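Local structure of T9SS C-terminal target domain-containing protein (Bacteroides cellulosilyticus, 5JVK) at residues Leu49-Val54 against Asp64-Gly69; Arg134-Trp139 against Phe173-Ala178; Tyr149-His154 against Leu204-Lys209. The protein is a family 39 glycoside hydrolase that probably cleaves O-glycosidic bonds, apparently in an endo-acting manner. All coordinates share one frame; numbering follows the deposited sequence.

Contact 1: Leu49-Val54 against Asp64-Gly69; sequences LTFSGV and DVTELG
Residues 49 to 51 and 64 to 67 run nearly antiparallel, 160° apart, but at 6.5 Å between Phe51 CA and Val65 CA they are too far separated to form a ladder. They belong to different sheets: 50-55 is an outermost strand of a five-stranded mixed sheet and 60-65 of a three-stranded antiparallel one, consistent with the margin of a beta-sandwich-like arrangement. Phe51 does most of the bridging. With CG anti to its carbonyl carbon, its ring slides under Val65, whose CA stands 4.2 Å from the ring centroid, almost on the normal, as a CH-pi contact. Backbone and hydroxyl oxygens approach obliquely, Asp64 O at 3.2 Å from Phe51 CD1 and Thr66 OG1 at 3.2 Å from Phe51 CZ. Beyond the ring, Leu49 CD2 crosses the Glu67 chain and rests 3.7 Å from Glu67 CD; that carboxylate is salt-bridged to Arg44. At the other end a water accepts from Asp64 N (2.8 Å) and donates to Ser52 O (2.9 Å) and to Asp64 OD2, while Asp64 OD1 pairs with Lys24. The two margins are therefore joined mainly by one aromatic ring, flanked by the Leu49-Glu67 contact and a bridging water, instead of by direct backbone pairing.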
loop_
_atom_site.group_PDB
_atom_site.type_symbol
_atom_site.label_atom_id
_atom_site.label_comp_id
_atom_site.label_asym_id
_atom_site.label_seq_id
_atom_site.Cartn_x
_atom_site.Cartn_y
_atom_site.Cartn_z
ATOM N N LEU A 49 -27.367 -0.405 5.216
ATOM C CA LEU A 49 -27.581 -0.619 6.647
ATOM C C LEU A 49 -27.312 0.705 7.364
ATOM O O LEU A 49 -26.216 1.261 7.259
ATOM C CB LEU A 49 -26.654 -1.716 7.185
ATOM C CG LEU A 49 -26.790 -2.104 8.663
ATOM C CD1 LEU A 49 -28.159 -2.705 8.943
ATOM C CD2 LEU A 49 -25.691 -3.077 9.061
ATOM N N THR A 50 -28.326 1.204 8.069
ATOM C CA THR A 50 -28.311 2.556 8.630
ATOM C C THR A 50 -28.302 2.531 10.160
ATOM O O THR A 50 -28.973 1.703 10.777
ATOM C CB THR A 50 -29.522 3.367 8.125
ATOM O OG1 THR A 50 -29.517 3.380 6.691
ATOM C CG2 THR A 50 -29.485 4.807 8.640
ATOM N N PHE A 51 -27.526 3.440 10.751
ATOM C CA PHE A 51 -27.489 3.643 12.201
ATOM C C PHE A 51 -27.630 5.132 12.500
ATOM O O PHE A 51 -26.985 5.955 11.850
ATOM C CB PHE A 51 -26.187 3.097 12.785
ATOM C CG PHE A 51 -26.013 1.622 12.581
ATOM C CD1 PHE A 51 -26.743 0.713 13.343
ATOM C CD2 PHE A 51 -25.136 1.133 11.614
ATOM C CE1 PHE A 51 -26.596 -0.655 13.154
ATOM C CE2 PHE A 51 -24.985 -0.232 11.419
ATOM C CZ PHE A 51 -25.717 -1.127 12.187
ATOM N N SER A 52 -28.469 5.464 13.483
ATOM C CA SER A 52 -28.832 6.853 13.780
ATOM C C SER A 52 -28.467 7.264 15.196
ATOM O O SER A 52 -28.417 6.434 16.103
ATOM C CB SER A 52 -30.332 7.059 13.573
ATOM O OG SER A 52 -30.638 7.083 12.192
ATOM N N GLY A 53 -28.227 8.561 15.366
ATOM C CA GLY A 53 -27.935 9.150 16.672
ATOM C C GLY A 53 -28.187 10.645 16.673
ATOM O O GLY A 53 -28.136 11.284 15.618
ATOM N N VAL A 54 -28.462 11.198 17.856
ATOM C CA VAL A 54 -28.758 12.630 18.024
ATOM C C VAL A 54 -27.905 13.226 19.152
ATOM O O VAL A 54 -27.617 12.550 20.142
ATOM C CB VAL A 54 -30.258 12.869 18.328
ATOM C CG1 VAL A 54 -30.593 14.358 18.270
ATOM C CG2 VAL A 54 -31.139 12.087 17.356
ATOM N N ASP A 64 -24.351 3.863 17.757
ATOM C CA ASP A 64 -24.127 2.435 17.995
ATOM C C ASP A 64 -24.065 1.684 16.664
ATOM O O ASP A 64 -25.069 1.587 15.958
ATOM C CB ASP A 64 -25.251 1.841 18.855
ATOM C CG ASP A 64 -25.314 2.445 20.250
ATOM O OD1 ASP A 64 -24.305 2.365 20.981
ATOM O OD2 ASP A 64 -26.385 2.979 20.623
ATOM N N VAL A 65 -22.887 1.155 16.334
ATOM C CA VAL A 65 -22.654 0.442 15.076
ATOM C C VAL A 65 -22.470 -1.043 15.383
ATOM O O VAL A 65 -21.486 -1.428 16.010
ATOM C CB VAL A 65 -21.413 1.003 14.351
ATOM C CG1 VAL A 65 -21.139 0.240 13.060
ATOM C CG2 VAL A 65 -21.595 2.492 14.074
ATOM N N THR A 66 -23.425 -1.861 14.938
ATOM C CA THR A 66 -23.467 -3.298 15.246
ATOM C C THR A 66 -22.748 -4.211 14.243
ATOM O O THR A 66 -22.567 -5.401 14.524
ATOM C CB THR A 66 -24.923 -3.795 15.363
ATOM O OG1 THR A 66 -25.560 -3.733 14.081
ATOM C CG2 THR A 66 -25.707 -2.955 16.365
ATOM N N GLU A 67 -22.370 -3.673 13.082
ATOM C CA GLU A 67 -21.667 -4.438 12.043
ATOM C C GLU A 67 -20.550 -3.615 11.410
ATOM O O GLU A 67 -20.636 -2.390 11.334
ATOM C CB GLU A 67 -22.637 -4.871 10.943
ATOM C CG GLU A 67 -23.626 -5.956 11.334
ATOM C CD GLU A 67 -24.510 -6.382 10.169
ATOM O OE1 GLU A 67 -23.983 -6.574 9.050
ATOM O OE2 GLU A 67 -25.736 -6.529 10.365
ATOM N N LEU A 68 -19.517 -4.305 10.932
ATOM C CA LEU A 68 -18.416 -3.667 10.207
ATOM C C LEU A 68 -18.883 -3.145 8.847
ATOM O O LEU A 68 -19.875 -3.629 8.283
ATOM C CB LEU A 68 -17.256 -4.651 9.996
ATOM C CG LEU A 68 -16.560 -5.218 11.234
ATOM C CD1 LEU A 68 -15.469 -6.190 10.819
ATOM C CD2 LEU A 68 -15.988 -4.102 12.094
ATOM N N GLY A 69 -18.161 -2.155 8.332
ATOM C CA GLY A 69 -18.435 -1.627 7.010
ATOM C C GLY A 69 -17.803 -0.287 6.710
ATOM O O GLY A 69 -17.261 0.375 7.591
HETATM O O HOH W 1 -26.983 4.815 18.011
#

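Contact 2: Arg134-Trp139 against Phe173-Ala178; sequences RTDLAW and FGYANA. With GOL (glycerol), chain G.
Arg134 opens the segment with an extended side chain whose guanidinium is salt-bridged to Glu219 and Glu340; its NH1 lies 3.5 Å from C3 of a glycerol, probably carried over from the crystallisation liquor. Two residues on, Asp136 receives that glycerol through both carboxylate oxygens, the shorter bond being glycerol O3 to Asp136 OD2 at 2.7 Å. Tyr175 OH reaches glycerol O2, either group being the possible donor. Leu137 pairs in parallel with Phe173: its O accepts from Gly174 N at 3.2 Å, nearly along the C=O axis. Both side chains have CG anti to the backbone N and lie side by side, so that Leu137 CD1 meets the edge of the Phe173 ring. These are neighbouring strands, second and third, of the eight-stranded (beta/alpha) barrel, met at their C-terminal ends, where such glycosidases keep their active site; the glycerol position is consistent with this. Ala138 is the N-cap of helix 139-142, beside Gly174, whose phi of 167° would jam a CB against the preceding carbonyl. Trp139 N then donates to a lone pair of Gly174 O at 3.1 Å. Asn177 CB sits over the five-membered ring of Trp139, 3.6 Å from its centroid, with amide and indole planes 73° apart; Trp139 NE1 donates to the Glu143 side chain (OE1), and Asn177 ND2 to the Glu143 backbone O.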
loop_
_atom_site.group_PDB
_atom_site.type_symbol
_atom_site.label_atom_id
_atom_site.label_comp_id
_atom_site.label_asym_id
_atom_site.label_seq_id
_atom_site.Cartn_x
_atom_site.Cartn_y
_atom_site.Cartn_z
ATOM N N ARG A 134 6.994 3.691 2.897
ATOM C CA ARG A 134 8.040 4.212 2.025
ATOM C C ARG A 134 7.930 5.726 1.974
ATOM O O ARG A 134 6.833 6.263 1.814
ATOM C CB ARG A 134 7.908 3.630 0.618
ATOM C CG ARG A 134 8.965 4.107 -0.371
ATOM C CD ARG A 134 8.832 3.339 -1.669
ATOM N NE ARG A 134 9.813 3.722 -2.689
ATOM C CZ ARG A 134 9.613 4.582 -3.692
ATOM N NH1 ARG A 134 8.456 5.226 -3.858
ATOM N NH2 ARG A 134 10.598 4.809 -4.552
ATOM N N THR A 135 9.063 6.410 2.109
ATOM C CA THR A 135 9.099 7.858 1.931
ATOM C C THR A 135 10.460 8.343 1.440
ATOM O O THR A 135 11.454 7.618 1.498
ATOM C CB THR A 135 8.668 8.602 3.211
ATOM O OG1 THR A 135 8.410 9.975 2.899
ATOM C CG2 THR A 135 9.726 8.502 4.309
ATOM N N ASP A 136 10.474 9.577 0.951
ATOM C CA ASP A 136 11.640 10.146 0.284
ATOM C C ASP A 136 12.638 10.736 1.263
ATOM O O ASP A 136 12.285 11.143 2.372
ATOM C CB ASP A 136 11.213 11.243 -0.692
ATOM C CG ASP A 136 10.323 10.724 -1.788
ATOM O OD1 ASP A 136 10.852 10.168 -2.777
ATOM O OD2 ASP A 136 9.088 10.878 -1.660
ATOM N N LEU A 137 13.890 10.769 0.830
ATOM C CA LEU A 137 14.929 11.530 1.496
ATOM C C LEU A 137 15.793 12.160 0.411
ATOM O O LEU A 137 16.396 11.451 -0.394
ATOM C CB LEU A 137 15.751 10.624 2.416
ATOM C CG LEU A 137 16.788 11.270 3.348
ATOM C CD1 LEU A 137 18.042 11.696 2.595
ATOM C CD2 LEU A 137 16.193 12.447 4.111
ATOM N N ALA A 138 15.841 13.489 0.394
ATOM C CA ALA A 138 16.599 14.223 -0.611
ATOM C C ALA A 138 18.068 14.315 -0.206
ATOM O O ALA A 138 18.381 14.717 0.917
ATOM C CB ALA A 138 16.012 15.613 -0.798
ATOM N N TRP A 139 18.955 13.924 -1.122
ATOM C CA TRP A 139 20.407 14.121 -0.987
ATOM C C TRP A 139 20.725 15.595 -0.700
ATOM O O TRP A 139 21.521 15.904 0.186
ATOM C CB TRP A 139 21.096 13.638 -2.274
ATOM C CG TRP A 139 22.599 13.767 -2.356
ATOM C CD1 TRP A 139 23.478 13.989 -1.334
ATOM C CD2 TRP A 139 23.393 13.629 -3.541
ATOM N NE1 TRP A 139 24.765 14.025 -1.815
ATOM C CE2 TRP A 139 24.741 13.806 -3.166
ATOM C CE3 TRP A 139 23.092 13.386 -4.889
ATOM C CZ2 TRP A 139 25.791 13.743 -4.090
ATOM C CZ3 TRP A 139 24.134 13.325 -5.808
ATOM C CH2 TRP A 139 25.469 13.506 -5.402
ATOM N N PHE A 173 16.412 7.201 -1.287
ATOM C CA PHE A 173 17.411 8.269 -1.240
ATOM C C PHE A 173 17.778 8.708 -2.651
ATOM O O PHE A 173 18.138 7.869 -3.476
ATOM C CB PHE A 173 18.675 7.758 -0.531
ATOM C CG PHE A 173 19.774 8.779 -0.428
ATOM C CD1 PHE A 173 19.806 9.661 0.635
ATOM C CD2 PHE A 173 20.781 8.851 -1.386
ATOM C CE1 PHE A 173 20.810 10.611 0.748
ATOM C CE2 PHE A 173 21.792 9.796 -1.283
ATOM C CZ PHE A 173 21.808 10.679 -0.212
ATOM N N GLY A 174 17.718 10.008 -2.927
ATOM C CA GLY A 174 18.203 10.512 -4.209
ATOM C C GLY A 174 17.824 11.934 -4.565
ATOM O O GLY A 174 17.714 12.792 -3.692
ATOM N N TYR A 175 17.606 12.148 -5.863
ATOM C CA TYR A 175 17.535 13.468 -6.508
ATOM C C TYR A 175 18.854 14.257 -6.416
ATOM O O TYR A 175 19.593 14.153 -5.436
ATOM C CB TYR A 175 16.331 14.286 -6.017
ATOM C CG TYR A 175 15.002 13.568 -6.192
ATOM C CD1 TYR A 175 14.610 13.069 -7.440
ATOM C CD2 TYR A 175 14.131 13.386 -5.113
ATOM C CE1 TYR A 175 13.398 12.409 -7.606
ATOM C CE2 TYR A 175 12.916 12.729 -5.271
ATOM C CZ TYR A 175 12.552 12.243 -6.516
ATOM O OH TYR A 175 11.349 11.592 -6.671
ATOM N N ALA A 176 19.137 15.034 -7.461
ATOM C CA ALA A 176 20.457 15.647 -7.652
ATOM C C ALA A 176 20.752 16.765 -6.651
ATOM O O ALA A 176 19.898 17.613 -6.387
ATOM C CB ALA A 176 20.595 16.168 -9.076
ATOM N N ASN A 177 21.964 16.739 -6.097
ATOM C CA ASN A 177 22.459 17.760 -5.171
ATOM C C ASN A 177 23.416 18.715 -5.903
ATOM O O ASN A 177 24.633 18.687 -5.700
ATOM C CB ASN A 177 23.140 17.079 -3.971
ATOM C CG ASN A 177 23.471 18.045 -2.842
ATOM O OD1 ASN A 177 23.067 19.210 -2.850
ATOM N ND2 ASN A 177 24.208 17.555 -1.854
ATOM N N ALA A 178 22.843 19.562 -6.754
ATOM C CA ALA A 178 23.614 20.541 -7.534
ATOM C C ALA A 178 24.208 21.676 -6.683
ATOM O O ALA A 178 25.181 22.312 -7.098
ATOM C CB ALA A 178 22.752 21.120 -8.648
HETATM C C1 GOL G . 6.470 10.157 -5.855
HETATM O O1 GOL G . 6.022 9.530 -7.069
HETATM C C2 GOL G . 7.838 9.605 -5.444
HETATM O O2 GOL G . 8.722 10.675 -5.078
HETATM C C3 GOL G . 7.710 8.630 -4.276
HETATM O O3 GOL G . 7.409 9.307 -3.050
#

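Contact 3: Tyr149-His154 against Leu204-Lys209; sequences YVMPEH and LAYAVK
Two tyrosines lie alongside each other head to tail here, each with its own CB over the other's ring. The backbone puts Tyr149 CB above the centre of the Tyr206 ring, 3.5 Å from the centroid and close to the normal; chi1 of -55°, with CG anti to the carbonyl carbon, then carries the Tyr149 ring out over Tyr206 CB. Tyr206, with CG anti to the backbone N (chi1 163°), swings its ring off helix 194-211 toward the 149-151 chain, and its CB returns the contact nearer the rim of the Tyr149 ring, 4.2 Å from that centroid. The planes are inclined by only 22°, yet the centroids are 5.1 Å apart, so the rings barely overlap and the two CH-pi contacts define the pair better than stacking does. The Tyr206 tip continues along the backbone, OH lying 3.6 Å from Val150 CA and 3.4 Å from Met151 N, which sits at the ring edge with an angle too poor for a hydrogen bond. Met151 starts with CG anti to the backbone N and then bends at both chi2 and chi3, folding CE to 3.7 Å from Ala207 CA on the helix wall. An alanine at Tyr206 would probably loosen the 149-151 chain from the helix, since it removes the face under Tyr149 CB and the tip beside Val150, leaving mainly the CB under the Tyr149 ring and the Met151-Ala207 touch. The link thus rests on CH-pi and apolar packing, and depends on shape more than on directional bonds.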
loop_
_atom_site.group_PDB
_atom_site.type_symbol
_atom_site.label_atom_id
_atom_site.label_comp_id
_atom_site.label_asym_id
_atom_site.label_seq_id
_atom_site.Cartn_x
_atom_site.Cartn_y
_atom_site.Cartn_z
ATOM N N TYR A 149 27.171 17.289 6.778
ATOM C CA TYR A 149 25.944 16.495 6.806
ATOM C C TYR A 149 24.964 16.928 7.889
ATOM O O TYR A 149 25.347 17.538 8.887
ATOM C CB TYR A 149 26.280 15.017 6.995
ATOM C CG TYR A 149 27.240 14.467 5.962
ATOM C CD1 TYR A 149 28.401 13.793 6.345
ATOM C CD2 TYR A 149 26.991 14.623 4.596
ATOM C CE1 TYR A 149 29.282 13.287 5.398
ATOM C CE2 TYR A 149 27.868 14.124 3.642
ATOM C CZ TYR A 149 29.009 13.458 4.047
ATOM O OH TYR A 149 29.874 12.963 3.100
ATOM N N VAL A 150 23.693 16.602 7.666
ATOM C CA VAL A 150 22.624 16.844 8.635
ATOM C C VAL A 150 21.438 15.916 8.340
ATOM O O VAL A 150 21.169 15.606 7.181
ATOM C CB VAL A 150 22.174 18.328 8.634
ATOM C CG1 VAL A 150 21.541 18.726 7.302
ATOM C CG2 VAL A 150 21.224 18.616 9.793
ATOM N N MET A 151 20.755 15.467 9.393
ATOM C CA MET A 151 19.557 14.637 9.265
ATOM C C MET A 151 18.328 15.544 9.389
ATOM O O MET A 151 18.121 16.135 10.450
ATOM C CB MET A 151 19.545 13.563 10.360
ATOM C CG MET A 151 18.402 12.556 10.278
ATOM S SD MET A 151 18.305 11.650 8.719
ATOM C CE MET A 151 19.876 10.795 8.703
ATOM N N PRO A 152 17.513 15.671 8.313
ATOM C CA PRO A 152 16.335 16.555 8.388
ATOM C C PRO A 152 15.317 16.149 9.454
ATOM O O PRO A 152 15.264 14.981 9.843
ATOM C CB PRO A 152 15.713 16.442 6.989
ATOM C CG PRO A 152 16.821 15.994 6.108
ATOM C CD PRO A 152 17.677 15.108 6.958
ATOM N N GLU A 153 14.521 17.115 9.907
ATOM C CA GLU A 153 13.557 16.893 10.992
ATOM C C GLU A 153 12.469 15.881 10.617
ATOM O O GLU A 153 12.075 15.063 11.453
ATOM C CB GLU A 153 12.928 18.225 11.441
ATOM C CG GLU A 153 11.912 18.142 12.584
ATOM C CD GLU A 153 12.436 17.441 13.832
ATOM O OE1 GLU A 153 11.626 16.801 14.538
ATOM O OE2 GLU A 153 13.653 17.523 14.118
ATOM N N HIS A 154 11.996 15.934 9.372
ATOM C CA HIS A 154 10.958 15.005 8.908
ATOM C C HIS A 154 11.378 13.527 8.976
ATOM O O HIS A 154 10.528 12.666 9.191
ATOM C CB HIS A 154 10.422 15.387 7.513
ATOM C CG HIS A 154 11.416 15.248 6.399
ATOM N ND1 HIS A 154 11.531 14.100 5.643
ATOM C CD2 HIS A 154 12.318 16.123 5.892
ATOM C CE1 HIS A 154 12.472 14.269 4.729
ATOM N NE2 HIS A 154 12.964 15.487 4.859
ATOM N N LEU A 204 24.675 9.104 1.726
ATOM C CA LEU A 204 23.806 7.993 2.125
ATOM C C LEU A 204 24.404 7.225 3.302
ATOM O O LEU A 204 23.683 6.866 4.236
ATOM C CB LEU A 204 23.555 7.036 0.950
ATOM C CG LEU A 204 22.711 5.778 1.209
ATOM C CD1 LEU A 204 21.356 6.131 1.806
ATOM C CD2 LEU A 204 22.538 4.983 -0.075
ATOM N N ALA A 205 25.712 6.974 3.244
ATOM C CA ALA A 205 26.433 6.285 4.321
ATOM C C ALA A 205 26.300 6.998 5.667
ATOM O O ALA A 205 26.209 6.342 6.705
ATOM C CB ALA A 205 27.898 6.116 3.956
ATOM N N TYR A 206 26.287 8.333 5.642
ATOM C CA TYR A 206 25.992 9.138 6.836
ATOM C C TYR A 206 24.590 8.853 7.369
ATOM O O TYR A 206 24.412 8.633 8.572
ATOM C CB TYR A 206 26.136 10.642 6.554
ATOM C CG TYR A 206 25.462 11.514 7.592
ATOM C CD1 TYR A 206 24.216 12.096 7.343
ATOM C CD2 TYR A 206 26.051 11.728 8.838
ATOM C CE1 TYR A 206 23.588 12.884 8.298
ATOM C CE2 TYR A 206 25.431 12.513 9.800
ATOM C CZ TYR A 206 24.202 13.091 9.526
ATOM O OH TYR A 206 23.583 13.870 10.475
ATOM N N ALA A 207 23.607 8.880 6.469
ATOM C CA ALA A 207 22.205 8.629 6.824
ATOM C C ALA A 207 21.982 7.229 7.399
ATOM O O ALA A 207 21.214 7.061 8.348
ATOM C CB ALA A 207 21.300 8.853 5.620
ATOM N N VAL A 208 22.666 6.241 6.824
ATOM C CA VAL A 208 22.572 4.846 7.270
ATOM C C VAL A 208 23.191 4.662 8.663
ATOM O O VAL A 208 22.610 3.981 9.510
ATOM C CB VAL A 208 23.216 3.889 6.235
ATOM C CG1 VAL A 208 23.307 2.464 6.767
ATOM C CG2 VAL A 208 22.428 3.914 4.928
ATOM N N LYS A 209 24.361 5.268 8.881
ATOM C CA LYS A 209 25.027 5.284 10.195
ATOM C C LYS A 209 24.115 5.845 11.286
ATOM O O LYS A 209 23.961 5.243 12.350
ATOM C CB LYS A 209 26.303 6.141 10.148
ATOM C CG LYS A 209 27.300 5.859 11.264
ATOM C CD LYS A 209 28.299 7.000 11.405
ATOM C CE LYS A 209 29.253 6.784 12.569
ATOM N NZ LYS A 209 30.277 5.741 12.279
#

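Overall arrangement
Contact 1 comes first in the chain and stands alone, its centre about 45 Å from that of contact 2 and about 47 Å from that of contact 3, on the other side of the chain's centre, in the N-terminal beta-rich part. Contacts 2 and 3 share the parallel barrel, with centres about 11 Å apart. Their segments alternate along the chain as 134-139, 149-154, 173-178 and 204-209, following the beta-alpha-beta succession of strand 132-138, helix 153-164, strand 168-174 and helix 194-211. They touch where Phe173 CZ comes 3.8 Å from Leu204 N and Leu137 CD2 packs on Pro152 CG. Contact 2 thus joins neighbouring barrel strands, while contact 3 packs the loop leading into helix 153-164 against helix 194-211, outside those strands.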